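Long-range contact in trichosurin (Trichosurus vulpecula, PDB 2RA6), which probably carries small hydrophobic molecules in the milk whey of the brushtail possum, and holds 4-ethylphenol in its lipocalin barrel: residues 103-111 with 139-147. The protein carries 1 engineered substitution. Numbering follows the deposited sequence.
Sequences SSKPNEYAK and IKKRFEEDF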
ATOM      1  N   SER B 103     -10.590   7.193   7.421  1.00 18.25           N
ATOM      2  CA  SER B 103     -11.998   7.452   7.734  1.00 18.43           C
ATOM      3  C   SER B 103     -12.304   8.933   7.857  1.00 21.17           C
ATOM      4  O   SER B 103     -11.668   9.640   8.632  1.00 22.50           O
ATOM      5  CB  SER B 103     -12.455   6.773   9.029  1.00 19.47           C
ATOM      6  OG  SER B 103     -13.840   7.060   9.244  1.00 18.21           O
ATOM      7  N   SER B 104     -13.291   9.380   7.093  1.00 22.51           N
ATOM      8  CA  SER B 104     -13.717  10.768   7.120  1.00 26.26           C
ATOM      9  C   SER B 104     -14.725  10.941   8.254  1.00 26.72           C
ATOM     10  O   SER B 104     -15.014  12.059   8.679  1.00 28.06           O
ATOM     11  CB  SER B 104     -14.354  11.156   5.781  1.00 26.74           C
ATOM     12  OG  SER B 104     -15.491  10.362   5.487  1.00 31.73           O
ATOM     13  N   LYS B 105     -15.254   9.820   8.734  1.00 27.35           N
ATOM     14  CA  LYS B 105     -16.220   9.800   9.830  1.00 27.58           C
ATOM     15  C   LYS B 105     -15.826   8.658  10.763  1.00 26.88           C
ATOM     16  O   LYS B 105     -16.465   7.605  10.781  1.00 24.37           O
ATOM     17  CB  LYS B 105     -17.635   9.591   9.285  1.00 29.30           C
ATOM     18  CG  LYS B 105     -18.170  10.790   8.516  1.00 32.00           C
ATOM     19  CD  LYS B 105     -19.586  10.558   8.014  1.00 34.85           C
ATOM     20  CE  LYS B 105     -19.607   9.626   6.816  1.00 36.41           C
ATOM     21  NZ  LYS B 105     -18.893  10.222   5.650  1.00 37.34           N
ATOM     22  N   PRO B 106     -14.768   8.868  11.562  1.00 27.02           N
ATOM     23  CA  PRO B 106     -14.217   7.899  12.518  1.00 26.32           C
ATOM     24  C   PRO B 106     -15.175   7.237  13.499  1.00 26.11           C
ATOM     25  O   PRO B 106     -14.917   6.125  13.958  1.00 25.53           O
ATOM     26  CB  PRO B 106     -13.116   8.695  13.220  1.00 27.24           C
ATOM     27  CG  PRO B 106     -13.625  10.099  13.159  1.00 28.37           C
ATOM     28  CD  PRO B 106     -14.143  10.189  11.746  1.00 27.76           C
ATOM     29  N   ASN B 107     -16.279   7.909  13.814  1.00 27.01           N
ATOM     30  CA  ASN B 107     -17.251   7.353  14.748  1.00 28.08           C
ATOM     31  C   ASN B 107     -18.338   6.572  14.019  1.00 26.79           C
ATOM     32  O   ASN B 107     -19.144   5.881  14.644  1.00 27.77           O
ATOM     33  CB  ASN B 107     -17.900   8.473  15.565  1.00 31.78           C
ATOM     34  CG  ASN B 107     -18.632   7.952  16.788  1.00 35.48           C
ATOM     35  OD1 ASN B 107     -19.460   8.651  17.375  1.00 38.57           O
ATOM     36  ND2 ASN B 107     -18.321   6.722  17.188  1.00 36.54           N
ATOM     37  N   GLU B 108     -18.361   6.690  12.695  1.00 24.21           N
ATOM     38  CA  GLU B 108     -19.359   6.001  11.888  1.00 21.02           C
ATOM     39  C   GLU B 108     -18.805   4.773  11.166  1.00 18.25           C
ATOM     40  O   GLU B 108     -19.473   3.742  11.094  1.00 17.44           O
ATOM     41  CB  GLU B 108     -19.970   6.963  10.861  1.00 23.16           C
ATOM     42  CG  GLU B 108     -20.945   7.985  11.443  1.00 26.68           C
ATOM     43  CD  GLU B 108     -21.613   8.834  10.370  1.00 29.29           C
ATOM     44  OE1 GLU B 108     -21.937   8.287   9.293  1.00 31.36           O
ATOM     45  OE2 GLU B 108     -21.831  10.043  10.603  1.00 30.57           O
ATOM     46  N   TYR B 109     -17.593   4.881  10.633  1.00 17.01           N
ATOM     47  CA  TYR B 109     -16.990   3.762   9.917  1.00 15.45           C
ATOM     48  C   TYR B 109     -15.476   3.795   9.989  1.00 15.03           C
ATOM     49  O   TYR B 109     -14.881   4.802  10.359  1.00 14.53           O
ATOM     50  CB  TYR B 109     -17.420   3.779   8.442  1.00 15.17           C
ATOM     51  CG  TYR B 109     -16.686   4.783   7.565  1.00 16.64           C
ATOM     52  CD1 TYR B 109     -15.492   4.442   6.920  1.00 16.87           C
ATOM     53  CD2 TYR B 109     -17.180   6.071   7.381  1.00 17.23           C
ATOM     54  CE1 TYR B 109     -14.812   5.358   6.116  1.00 18.69           C
ATOM     55  CE2 TYR B 109     -16.506   6.996   6.579  1.00 18.84           C
ATOM     56  CZ  TYR B 109     -15.326   6.636   5.952  1.00 18.83           C
ATOM     57  OH  TYR B 109     -14.647   7.550   5.168  1.00 21.95           O
ATOM     58  N   ALA B 110     -14.864   2.674   9.629  1.00 14.02           N
ATOM     59  CA  ALA B 110     -13.418   2.563   9.597  1.00 13.15           C
ATOM     60  C   ALA B 110     -13.053   1.811   8.328  1.00 13.19           C
ATOM     61  O   ALA B 110     -13.687   0.810   7.977  1.00 14.55           O
ATOM     62  CB  ALA B 110     -12.909   1.803  10.814  1.00 14.56           C
ATOM     63  N   LYS B 111     -12.042   2.312   7.631  1.00 12.15           N
ATOM     64  CA  LYS B 111     -11.562   1.669   6.419  1.00 11.58           C
ATOM     65  C   LYS B 111     -10.135   1.216   6.686  1.00 12.18           C
ATOM     66  O   LYS B 111      -9.298   1.997   7.138  1.00 13.51           O
ATOM     67  CB  LYS B 111     -11.586   2.659   5.254  1.00 15.32           C
ATOM     68  CG  LYS B 111     -11.046   2.109   3.948  1.00 20.15           C
ATOM     69  CD  LYS B 111     -11.056   3.192   2.874  1.00 23.48           C
ATOM     70  CE  LYS B 111     -10.448   2.699   1.576  1.00 27.25           C
ATOM     71  NZ  LYS B 111     -10.453   3.778   0.547  1.00 29.07           N
ATOM     72  N   ILE B 139     -21.750   5.648   1.925  1.00 16.39           N
ATOM     73  CA  ILE B 139     -20.435   5.192   2.369  1.00 16.11           C
ATOM     74  C   ILE B 139     -19.996   3.952   1.603  1.00 15.51           C
ATOM     75  O   ILE B 139     -18.848   3.871   1.151  1.00 14.59           O
ATOM     76  CB  ILE B 139     -20.434   4.894   3.886  1.00 16.99           C
ATOM     77  CG1 ILE B 139     -20.588   6.205   4.663  1.00 19.39           C
ATOM     78  CG2 ILE B 139     -19.134   4.201   4.294  1.00 19.17           C
ATOM     79  CD1 ILE B 139     -20.743   6.017   6.158  1.00 20.67           C
ATOM     80  N   LYS B 140     -20.900   2.992   1.444  1.00 14.50           N
ATOM     81  CA  LYS B 140     -20.547   1.774   0.719  1.00 14.53           C
ATOM     82  C   LYS B 140     -20.239   2.065  -0.747  1.00 15.90           C
ATOM     83  O   LYS B 140     -19.300   1.499  -1.311  1.00 15.70           O
ATOM     84  CB  LYS B 140     -21.659   0.722   0.846  1.00 15.56           C
ATOM     85  CG  LYS B 140     -21.807   0.201   2.268  1.00 13.56           C
ATOM     86  CD  LYS B 140     -22.622  -1.087   2.360  1.00 18.45           C
ATOM     87  CE  LYS B 140     -24.071  -0.883   1.987  1.00 21.12           C
ATOM     88  NZ  LYS B 140     -24.848  -2.132   2.247  1.00 19.08           N
ATOM     89  N   LYS B 141     -21.013   2.963  -1.352  1.00 15.84           N
ATOM     90  CA  LYS B 141     -20.812   3.329  -2.753  1.00 16.46           C
ATOM     91  C   LYS B 141     -19.429   3.923  -2.983  1.00 16.41           C
ATOM     92  O   LYS B 141     -18.740   3.568  -3.943  1.00 16.52           O
ATOM     93  CB  LYS B 141     -21.877   4.335  -3.201  1.00 18.95           C
ATOM     94  CG  LYS B 141     -21.749   4.763  -4.659  1.00 21.30           C
ATOM     95  CD  LYS B 141     -22.764   5.845  -5.009  1.00 25.58           C
ATOM     96  CE  LYS B 141     -22.656   6.253  -6.468  1.00 27.02           C
ATOM     97  NZ  LYS B 141     -22.989   5.121  -7.373  1.00 28.97           N
ATOM     98  N   ARG B 142     -19.027   4.834  -2.106  1.00 15.16           N
ATOM     99  CA  ARG B 142     -17.723   5.480  -2.227  1.00 16.83           C
ATOM    100  C   ARG B 142     -16.597   4.454  -2.066  1.00 16.01           C
ATOM    101  O   ARG B 142     -15.637   4.452  -2.835  1.00 15.95           O
ATOM    102  CB  ARG B 142     -17.599   6.589  -1.181  1.00 20.12           C
ATOM    103  CG  ARG B 142     -16.317   7.403  -1.263  1.00 25.42           C
ATOM    104  CD  ARG B 142     -16.318   8.519  -0.222  1.00 29.88           C
ATOM    105  NE  ARG B 142     -16.560   8.003   1.123  1.00 34.18           N
ATOM    106  CZ  ARG B 142     -16.586   8.747   2.224  1.00 35.88           C
ATOM    107  NH1 ARG B 142     -16.386  10.057   2.153  1.00 37.79           N
ATOM    108  NH2 ARG B 142     -16.820   8.182   3.401  1.00 35.28           N
ATOM    109  N   PHE B 143     -16.735   3.576  -1.077  1.00 14.94           N
ATOM    110  CA  PHE B 143     -15.735   2.543  -0.822  1.00 14.87           C
ATOM    111  C   PHE B 143     -15.589   1.647  -2.044  1.00 14.71           C
ATOM    112  O   PHE B 143     -14.479   1.369  -2.510  1.00 16.32           O
ATOM    113  CB  PHE B 143     -16.168   1.693   0.375  1.00 14.60           C
ATOM    114  CG  PHE B 143     -15.260   0.524   0.667  1.00 15.53           C
ATOM    115  CD1 PHE B 143     -14.080   0.695   1.383  1.00 15.73           C
ATOM    116  CD2 PHE B 143     -15.619  -0.758   0.266  1.00 15.80           C
ATOM    117  CE1 PHE B 143     -13.268  -0.405   1.699  1.00 14.48           C
ATOM    118  CE2 PHE B 143     -14.822  -1.860   0.573  1.00 14.82           C
ATOM    119  CZ  PHE B 143     -13.648  -1.685   1.289  1.00 13.03           C
ATOM    120  N   GLU B 144     -16.723   1.190  -2.562  1.00 15.13           N
ATOM    121  CA  GLU B 144     -16.736   0.306  -3.723  1.00 16.11           C
ATOM    122  C   GLU B 144     -16.198   0.967  -4.990  1.00 16.92           C
ATOM    123  O   GLU B 144     -15.449   0.344  -5.743  1.00 17.00           O
ATOM    124  CB  GLU B 144     -18.157  -0.227  -3.930  1.00 17.35           C
ATOM    125  CG  GLU B 144     -18.497  -1.318  -2.919  1.00 21.24           C
ATOM    126  CD  GLU B 144     -19.983  -1.542  -2.738  1.00 23.98           C
ATOM    127  OE1 GLU B 144     -20.738  -1.386  -3.718  1.00 26.34           O
ATOM    128  OE2 GLU B 144     -20.390  -1.895  -1.606  1.00 25.17           O
ATOM    129  N   GLU B 145     -16.562   2.225  -5.220  1.00 18.03           N
ATOM    130  CA  GLU B 145     -16.085   2.933  -6.400  1.00 19.17           C
ATOM    131  C   GLU B 145     -14.587   3.197  -6.298  1.00 19.51           C
ATOM    132  O   GLU B 145     -13.869   3.110  -7.295  1.00 18.74           O
ATOM    133  CB  GLU B 145     -16.837   4.253  -6.579  1.00 22.47           C
ATOM    134  CG  GLU B 145     -18.327   4.072  -6.790  1.00 26.94           C
ATOM    135  CD  GLU B 145     -19.025   5.368  -7.139  1.00 30.36           C
ATOM    136  OE1 GLU B 145     -18.729   6.396  -6.492  1.00 34.70           O
ATOM    137  OE2 GLU B 145     -19.876   5.354  -8.051  1.00 34.23           O
ATOM    138  N   ASP B 146     -14.108   3.515  -5.099  1.00 18.14           N
ATOM    139  CA  ASP B 146     -12.680   3.769  -4.933  1.00 20.02           C
ATOM    140  C   ASP B 146     -11.896   2.510  -5.258  1.00 18.90           C
ATOM    141  O   ASP B 146     -10.799   2.575  -5.817  1.00 18.57           O
ATOM    142  CB  ASP B 146     -12.357   4.218  -3.510  1.00 23.74           C
ATOM    143  CG  ASP B 146     -12.809   5.633  -3.234  1.00 27.68           C
ATOM    144  OD1 ASP B 146     -12.907   6.422  -4.201  1.00 32.38           O
ATOM    145  OD2 ASP B 146     -13.051   5.961  -2.058  1.00 32.61           O
ATOM    146  N   PHE B 147     -12.463   1.362  -4.905  1.00 17.98           N
ATOM    147  CA  PHE B 147     -11.816   0.090  -5.182  1.00 19.67           C
ATOM    148  C   PHE B 147     -11.800  -0.164  -6.689  1.00 19.96           C
ATOM    149  O   PHE B 147     -10.749  -0.448  -7.269  1.00 19.21           O
ATOM    150  CB  PHE B 147     -12.557  -1.043  -4.468  1.00 19.56           C
ATOM    151  CG  PHE B 147     -11.960  -2.401  -4.707  1.00 21.99           C
ATOM    152  CD1 PHE B 147     -10.725  -2.740  -4.166  1.00 23.90           C
ATOM    153  CD2 PHE B 147     -12.631  -3.338  -5.483  1.00 24.35           C
ATOM    154  CE1 PHE B 147     -10.165  -4.001  -4.395  1.00 25.77           C
ATOM    155  CE2 PHE B 147     -12.084  -4.598  -5.719  1.00 25.50           C
ATOM    156  CZ  PHE B 147     -10.847  -4.926  -5.172  1.00 24.44           C
TER
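Ile139 and Tyr109 make the apolar centre where the helix of a lipocalin packs on the outside of its barrel. CG2 of Ile139 sits over one face of the Tyr109 ring, 4.3 Å from its centroid in a CH-pi contact, while Ile139 CD1 reaches Tyr109 CD2 at 3.8 Å and also meets CE of Lys105. The opposite face of the ring carries Ser103 OG, which donates to Tyr109 O, so the ring lies between a methyl and a hydroxyl. Farther along, Lys111, its CG anti to the backbone N (chi1 177°) and its chain extended, runs past the edge of Phe143, with CG 4.0 Å from CE1.

Polar groups gather at the phenol end. Tyr109 OH and Ser104 OG share a hydrogen bond of 3.0 Å, and Arg142 NH1 adds a weak one to Ser104 OG at 3.5 Å. Arg142 NH2 lies 2.9 Å from Tyr109 OH, but the angle is too poor for a hydrogen bond; the guanidinium and ring planes stand 56° apart. A phenylalanine in place of Tyr109 would probably leave Ser104 OG without its phenolic mate.

Charge is less tightly matched: Lys111 NZ and Asp146 OD2 stay 4.3 Å apart, beyond a salt bridge, and the like charges of Lys105 NZ and Arg142 NH2 come within 3.7 Å. Apolar packing therefore probably does most to join helix to strand, with one weak hydrogen bond across it.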